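Local atomic coordinates of ethylbenzene dehydrogenase alpha-subunit (Aromatoleum aromaticum, PDB entry 2IVF), a protein that forms the alpha-subunit of a molybdenum enzyme of the molybdopterin oxidoreductase family, holding a molybdenum atom, two pterin guanine dinucleotides and an iron/sulfur cluster. Residues Lys70-Asp75 / Ile102-Glu107; Lys76-Ser81 / Val96-Gly101. All coordinates share one frame; numbering follows the deposited sequence.

Interaction 1. Residues Lys70-Asp75 / Ile102-Glu107; sequences KEWKWD and IVWREE
A classic beta bulge at Trp104 and Arg105, in strand 102-108, the outermost within this chain of a three-stranded antiparallel sheet, meets the loop Glu71-Trp74 through three tryptophans and one arginine. Trp104 has the largest buried share here, 99 of 227 Å². Its CG is anti to the backbone N (chi1 166°), and the six-membered ring lies against the loop backbone: Trp104 CZ2 is 3.2 Å from Glu71 O, and Trp104 CZ3 is 3.5 Å from Lys73 O. Both carbonyls approach the ring obliquely and also accept from Arg99 NH1, whose guanidinium makes a cation-pi contact with Trp104. At the ring's edge, near its plane, Trp104 CZ3 touches Trp74 CE3 at 3.7 Å and Trp104 CH2 touches Trp72 CE3 at 4.0 Å. Both bulge residues face Tyr97 on the middle strand, which puts their side chains on the same side: Arg105 CD rests 3.5 Å above the Trp104 ring plane, offset toward the rim. Trp72 is the centre of an inverse gamma turn, and Trp74 CZ3 sits over the centre of its indole face. Arg105 NH1 approaches the Trp72 edge, 3.7 Å from CZ3, with ring and guanidinium planes 61° apart. Arg105 NH1 and NH2 both grip Glu107 OE1 end-on; the NH2 salt bridge is 2.8 Å. Arg217 of the beta-subunit also binds that oxygen, while Thr350 O of the same subunit receives Trp72 NE1.

Interaction 2. Residues Lys76-Ser81 / Val96-Gly101; sequences KVNWGS and VYVRNG
Val96, Lys76 and Val98 have the most surface buried where strand 76-80 pairs with strand 94-99. Val96 lies opposite Asn78 in an antiparallel hydrogen-bonded pair: Val96 N reaches Asn78 O at 2.8 Å, and Val96 O accepts Asn78 N at 3.0 Å. Val96 CG2, anti to the carbonyl carbon, packs on the Gly80 backbone, 3.5 Å from Gly80 CA. Two residues along, Lys76 and Val98 form the other hydrogen-bonded pair, with an almost straight bond from Val98 N to Lys76 O (178° at the hydrogen). Between these pairs Val77 faces Tyr97 in a non-hydrogen-bonded pair. This alternation, with strand directions 145° apart, marks a twisted antiparallel ladder, and it puts Lys76, Asn78, Val96 and Val98 on one face. There the lysine lies beside Val98, pointing the same way, with Lys76 CE 3.6 Å from Val98 CG2. Lys76 NZ binds Asn78 OD1 at 2.9 Å and also Ser677 O. On the opposite face Val77 CG2 touches Tyr97 CD2 at 3.7 Å, and Leu349 of the beta-subunit packs on both side chains.

How the interactions relate
Strand 94-99 joins the two contacts: it is the middle strand of the sheet, paired with 76-80 in interaction 2 and with 102-108, which carries interaction 1. Their centres are 7 Å apart, and interaction 2 is nested inside the chain loop closed by interaction 1. Tyr97 N lies 2.8 Å from Arg105 O and Trp104 N lies 2.8 Å from Tyr97 O, both probable hydrogen bonds. Tyr97 also meets Trp74 edge-to-face, tying the loop to the sheet. Both lie near the iron/sulfur cluster: Gly80, in interaction 2, is about 9 Å from it, the Glu107 side chain about 10 Å, and Ser81, next along the chain from Gly80, touches it. The beta-subunit borders both.

Interaction 1. Residues Lys70-Asp75 / Ile102-Glu107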
loop_
_atom_site.group_PDB
_atom_site.type_symbol
_atom_site.label_atom_id
_atom_site.label_comp_id
_atom_site.label_asym_id
_atom_site.label_seq_id
_atom_site.Cartn_x
_atom_site.Cartn_y
_atom_site.Cartn_z
ATOM N N LYS A 70 -11.233 -5.078 28.285
ATOM C CA LYS A 70 -10.593 -3.792 28.594
ATOM C C LYS A 70 -10.121 -2.980 27.403
ATOM O O LYS A 70 -10.155 -1.780 27.454
ATOM C CB LYS A 70 -9.363 -3.970 29.527
ATOM C CG LYS A 70 -9.689 -3.908 31.010
ATOM C CD LYS A 70 -8.454 -3.616 31.917
ATOM C CE LYS A 70 -8.850 -3.688 33.417
ATOM N NZ LYS A 70 -7.857 -3.062 34.386
ATOM N N GLU A 71 -9.624 -3.617 26.355
ATOM C CA GLU A 71 -9.084 -2.883 25.226
ATOM C C GLU A 71 -10.165 -2.375 24.271
ATOM O O GLU A 71 -9.927 -1.431 23.501
ATOM C CB GLU A 71 -8.142 -3.769 24.421
ATOM C CG GLU A 71 -6.820 -4.011 25.114
ATOM C CD GLU A 71 -5.915 -2.792 25.052
ATOM O OE1 GLU A 71 -6.181 -1.859 24.247
ATOM O OE2 GLU A 71 -4.956 -2.772 25.830
ATOM N N TRP A 72 -11.312 -3.034 24.284
ATOM C CA TRP A 72 -12.391 -2.768 23.340
ATOM C C TRP A 72 -13.320 -1.714 24.001
ATOM O O TRP A 72 -14.476 -1.972 24.390
ATOM C CB TRP A 72 -13.110 -4.085 22.956
ATOM C CG TRP A 72 -14.097 -3.881 21.908
ATOM C CD1 TRP A 72 -15.429 -4.056 22.025
ATOM C CD2 TRP A 72 -13.871 -3.358 20.606
ATOM N NE1 TRP A 72 -16.049 -3.713 20.877
ATOM C CE2 TRP A 72 -15.130 -3.260 19.984
ATOM C CE3 TRP A 72 -12.718 -2.977 19.879
ATOM C CZ2 TRP A 72 -15.289 -2.818 18.662
ATOM C CZ3 TRP A 72 -12.886 -2.503 18.582
ATOM C CH2 TRP A 72 -14.162 -2.407 18.004
ATOM N N LYS A 73 -12.754 -0.519 24.126
ATOM C CA LYS A 73 -13.370 0.607 24.814
ATOM C C LYS A 73 -12.799 1.871 24.202
ATOM O O LYS A 73 -11.684 1.868 23.714
ATOM C CB LYS A 73 -13.028 0.574 26.302
ATOM C CG LYS A 73 -13.771 -0.499 26.990
ATOM C CD LYS A 73 -13.372 -0.652 28.388
ATOM C CE LYS A 73 -13.995 -1.904 28.972
ATOM N NZ LYS A 73 -15.199 -1.561 29.747
ATOM N N TRP A 74 -13.569 2.944 24.218
ATOM C CA TRP A 74 -13.134 4.196 23.628
ATOM C C TRP A 74 -14.061 5.288 24.136
ATOM O O TRP A 74 -15.060 4.995 24.788
ATOM C CB TRP A 74 -13.167 4.135 22.106
ATOM C CG TRP A 74 -14.467 3.763 21.553
ATOM C CD1 TRP A 74 -15.509 4.612 21.267
ATOM C CD2 TRP A 74 -14.931 2.429 21.206
ATOM N NE1 TRP A 74 -16.586 3.888 20.797
ATOM C CE2 TRP A 74 -16.252 2.562 20.723
ATOM C CE3 TRP A 74 -14.361 1.148 21.261
ATOM C CZ2 TRP A 74 -17.010 1.470 20.316
ATOM C CZ3 TRP A 74 -15.125 0.057 20.829
ATOM C CH2 TRP A 74 -16.414 0.224 20.353
ATOM N N ASP A 75 -13.723 6.537 23.843
ATOM C CA ASP A 75 -14.530 7.660 24.340
ATOM C C ASP A 75 -15.520 8.169 23.293
ATOM O O ASP A 75 -16.653 8.516 23.619
ATOM C CB ASP A 75 -13.613 8.812 24.770
ATOM C CG ASP A 75 -12.764 8.473 26.009
ATOM O OD1 ASP A 75 -13.167 7.597 26.802
ATOM O OD2 ASP A 75 -11.714 9.136 26.208
ATOM N N ILE A 102 -6.812 11.053 22.246
ATOM C CA ILE A 102 -5.873 10.589 21.246
ATOM C C ILE A 102 -6.621 9.692 20.250
ATOM O O ILE A 102 -7.561 8.984 20.643
ATOM C CB ILE A 102 -4.739 9.820 22.012
ATOM C CG1 ILE A 102 -3.882 10.826 22.811
ATOM C CG2 ILE A 102 -3.881 9.025 21.162
ATOM C CD1 ILE A 102 -3.375 11.984 22.001
ATOM N N VAL A 103 -6.218 9.702 18.982
ATOM C CA VAL A 103 -6.741 8.692 18.036
ATOM C C VAL A 103 -6.153 7.319 18.364
ATOM O O VAL A 103 -4.964 7.059 18.163
ATOM C CB VAL A 103 -6.423 9.028 16.574
ATOM C CG1 VAL A 103 -6.910 7.888 15.634
ATOM C CG2 VAL A 103 -7.035 10.407 16.183
ATOM N N TRP A 104 -6.988 6.439 18.871
ATOM C CA TRP A 104 -6.566 5.102 19.219
ATOM C C TRP A 104 -6.477 4.203 17.984
ATOM O O TRP A 104 -5.475 3.548 17.760
ATOM C CB TRP A 104 -7.548 4.543 20.216
ATOM C CG TRP A 104 -7.444 3.106 20.407
ATOM C CD1 TRP A 104 -6.321 2.363 20.588
ATOM C CD2 TRP A 104 -8.536 2.215 20.461
ATOM N NE1 TRP A 104 -6.672 1.025 20.714
ATOM C CE2 TRP A 104 -8.030 0.927 20.663
ATOM C CE3 TRP A 104 -9.901 2.374 20.312
ATOM C CZ2 TRP A 104 -8.848 -0.172 20.735
ATOM C CZ3 TRP A 104 -10.711 1.277 20.434
ATOM C CH2 TRP A 104 -10.188 0.034 20.619
ATOM N N ARG A 105 -7.546 4.179 17.185
ATOM C CA ARG A 105 -7.565 3.345 15.982
ATOM C C ARG A 105 -8.670 3.828 15.080
ATOM O O ARG A 105 -9.444 4.733 15.454
ATOM C CB ARG A 105 -7.834 1.886 16.336
ATOM C CG ARG A 105 -9.229 1.666 16.799
ATOM C CD ARG A 105 -9.460 0.239 17.148
ATOM N NE ARG A 105 -9.521 -0.640 15.986
ATOM C CZ ARG A 105 -10.637 -0.984 15.328
ATOM N NH1 ARG A 105 -11.801 -0.491 15.654
ATOM N NH2 ARG A 105 -10.568 -1.820 14.320
ATOM N N GLU A 106 -8.722 3.208 13.899
ATOM C CA GLU A 106 -9.768 3.478 12.930
ATOM C C GLU A 106 -10.277 2.158 12.372
ATOM O O GLU A 106 -9.607 1.121 12.455
ATOM C CB GLU A 106 -9.210 4.353 11.814
ATOM C CG GLU A 106 -7.931 3.779 11.147
ATOM C CD GLU A 106 -6.683 4.366 11.735
ATOM O OE1 GLU A 106 -6.356 5.541 11.442
ATOM O OE2 GLU A 106 -5.997 3.661 12.493
ATOM N N GLU A 107 -11.472 2.200 11.804
ATOM C CA GLU A 107 -12.031 1.054 11.144
ATOM C C GLU A 107 -13.050 1.490 10.094
ATOM O O GLU A 107 -13.827 2.438 10.316
ATOM C CB GLU A 107 -12.698 0.153 12.191
ATOM C CG GLU A 107 -13.344 -1.104 11.610
ATOM C CD GLU A 107 -13.701 -2.197 12.608
ATOM O OE1 GLU A 107 -13.357 -2.124 13.822
ATOM O OE2 GLU A 107 -14.375 -3.164 12.171
#

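Interaction 2. Residues Lys76-Ser81 / Val96-Gly101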
loop_
_atom_site.group_PDB
_atom_site.type_symbol
_atom_site.label_atom_id
_atom_site.label_comp_id
_atom_site.label_asym_id
_atom_site.label_seq_id
_atom_site.Cartn_x
_atom_site.Cartn_y
_atom_site.Cartn_z
ATOM N N LYS A 76 -15.055 8.315 22.060
ATOM C CA LYS A 76 -15.923 8.795 20.985
ATOM C C LYS A 76 -15.473 8.322 19.623
ATOM O O LYS A 76 -14.380 7.796 19.445
ATOM C CB LYS A 76 -16.022 10.320 20.997
ATOM C CG LYS A 76 -14.745 10.994 20.661
ATOM C CD LYS A 76 -14.904 12.459 20.178
ATOM C CE LYS A 76 -13.507 12.920 19.637
ATOM N NZ LYS A 76 -13.523 14.069 18.690
ATOM N N VAL A 77 -16.341 8.501 18.646
ATOM C CA VAL A 77 -16.060 8.074 17.287
ATOM C C VAL A 77 -16.501 9.203 16.387
ATOM O O VAL A 77 -17.590 9.762 16.573
ATOM C CB VAL A 77 -16.804 6.771 16.898
ATOM C CG1 VAL A 77 -16.478 6.418 15.470
ATOM C CG2 VAL A 77 -16.453 5.619 17.864
ATOM N N ASN A 78 -15.635 9.547 15.449
ATOM C CA ASN A 78 -15.895 10.550 14.397
ATOM C C ASN A 78 -15.655 9.945 13.027
ATOM O O ASN A 78 -15.029 8.890 12.912
ATOM C CB ASN A 78 -14.900 11.700 14.548
ATOM C CG ASN A 78 -15.065 12.449 15.871
ATOM O OD1 ASN A 78 -14.463 12.094 16.860
ATOM N ND2 ASN A 78 -15.856 13.492 15.870
ATOM N N TRP A 79 -16.066 10.660 11.981
ATOM C CA TRP A 79 -15.754 10.257 10.640
ATOM C C TRP A 79 -14.336 10.654 10.270
ATOM O O TRP A 79 -13.877 11.742 10.568
ATOM C CB TRP A 79 -16.684 10.937 9.616
ATOM C CG TRP A 79 -18.094 10.547 9.675
ATOM C CD1 TRP A 79 -19.153 11.388 9.750
ATOM C CD2 TRP A 79 -18.623 9.232 9.668
ATOM N NE1 TRP A 79 -20.329 10.670 9.727
ATOM C CE2 TRP A 79 -20.028 9.345 9.684
ATOM C CE3 TRP A 79 -18.046 7.951 9.609
ATOM C CZ2 TRP A 79 -20.866 8.245 9.687
ATOM C CZ3 TRP A 79 -18.889 6.864 9.592
ATOM C CH2 TRP A 79 -20.269 7.015 9.619
ATOM N N GLY A 80 -13.642 9.739 9.604
ATOM C CA GLY A 80 -12.362 10.074 9.034
ATOM C C GLY A 80 -12.109 9.374 7.719
ATOM O O GLY A 80 -12.785 8.434 7.336
ATOM N N SER A 81 -11.140 9.925 7.014
ATOM C CA SER A 81 -10.577 9.347 5.820
ATOM C C SER A 81 -9.178 9.960 5.669
ATOM O O SER A 81 -8.710 10.682 6.576
ATOM C CB SER A 81 -11.441 9.593 4.572
ATOM O OG SER A 81 -11.074 8.692 3.551
ATOM N N VAL A 96 -13.249 6.820 13.284
ATOM C CA VAL A 96 -12.032 7.210 14.001
ATOM C C VAL A 96 -12.330 7.179 15.478
ATOM O O VAL A 96 -13.220 7.920 15.981
ATOM C CB VAL A 96 -11.559 8.610 13.553
ATOM C CG1 VAL A 96 -10.250 9.055 14.345
ATOM C CG2 VAL A 96 -11.320 8.557 12.017
ATOM N N TYR A 97 -11.632 6.296 16.191
ATOM C CA TYR A 97 -11.933 6.007 17.606
ATOM C C TYR A 97 -10.967 6.764 18.483
ATOM O O TYR A 97 -9.765 6.577 18.386
ATOM C CB TYR A 97 -11.779 4.526 17.938
ATOM C CG TYR A 97 -12.704 3.611 17.215
ATOM C CD1 TYR A 97 -12.445 3.243 15.897
ATOM C CD2 TYR A 97 -13.779 3.040 17.871
ATOM C CE1 TYR A 97 -13.248 2.386 15.240
ATOM C CE2 TYR A 97 -14.638 2.138 17.207
ATOM C CZ TYR A 97 -14.352 1.821 15.894
ATOM O OH TYR A 97 -15.150 0.963 15.210
ATOM N N VAL A 98 -11.506 7.653 19.304
ATOM C CA VAL A 98 -10.680 8.527 20.121
ATOM C C VAL A 98 -10.804 8.060 21.550
ATOM O O VAL A 98 -11.895 7.791 22.017
ATOM C CB VAL A 98 -11.150 9.987 20.022
ATOM C CG1 VAL A 98 -10.414 10.883 21.061
ATOM C CG2 VAL A 98 -11.006 10.501 18.605
ATOM N N ARG A 99 -9.687 7.961 22.249
ATOM C CA ARG A 99 -9.772 7.820 23.654
ATOM C C ARG A 99 -8.621 8.499 24.366
ATOM O O ARG A 99 -7.527 8.655 23.820
ATOM C CB ARG A 99 -9.956 6.359 24.057
ATOM C CG ARG A 99 -8.849 5.491 23.742
ATOM C CD ARG A 99 -9.209 4.045 24.071
ATOM N NE ARG A 99 -7.980 3.297 24.075
ATOM C CZ ARG A 99 -7.859 1.976 24.051
ATOM N NH1 ARG A 99 -8.920 1.162 24.004
ATOM N NH2 ARG A 99 -6.624 1.480 24.062
ATOM N N ASN A 100 -8.928 8.984 25.567
ATOM C CA ASN A 100 -7.954 9.745 26.326
ATOM C C ASN A 100 -7.396 10.866 25.448
ATOM O O ASN A 100 -6.212 11.122 25.478
ATOM C CB ASN A 100 -6.827 8.802 26.783
ATOM C CG ASN A 100 -7.351 7.586 27.578
ATOM O OD1 ASN A 100 -8.281 7.710 28.375
ATOM N ND2 ASN A 100 -6.738 6.417 27.368
ATOM N N GLY A 101 -8.252 11.504 24.644
ATOM C CA GLY A 101 -7.855 12.636 23.785
ATOM C C GLY A 101 -6.916 12.328 22.617
ATOM O O GLY A 101 -6.317 13.223 22.045
#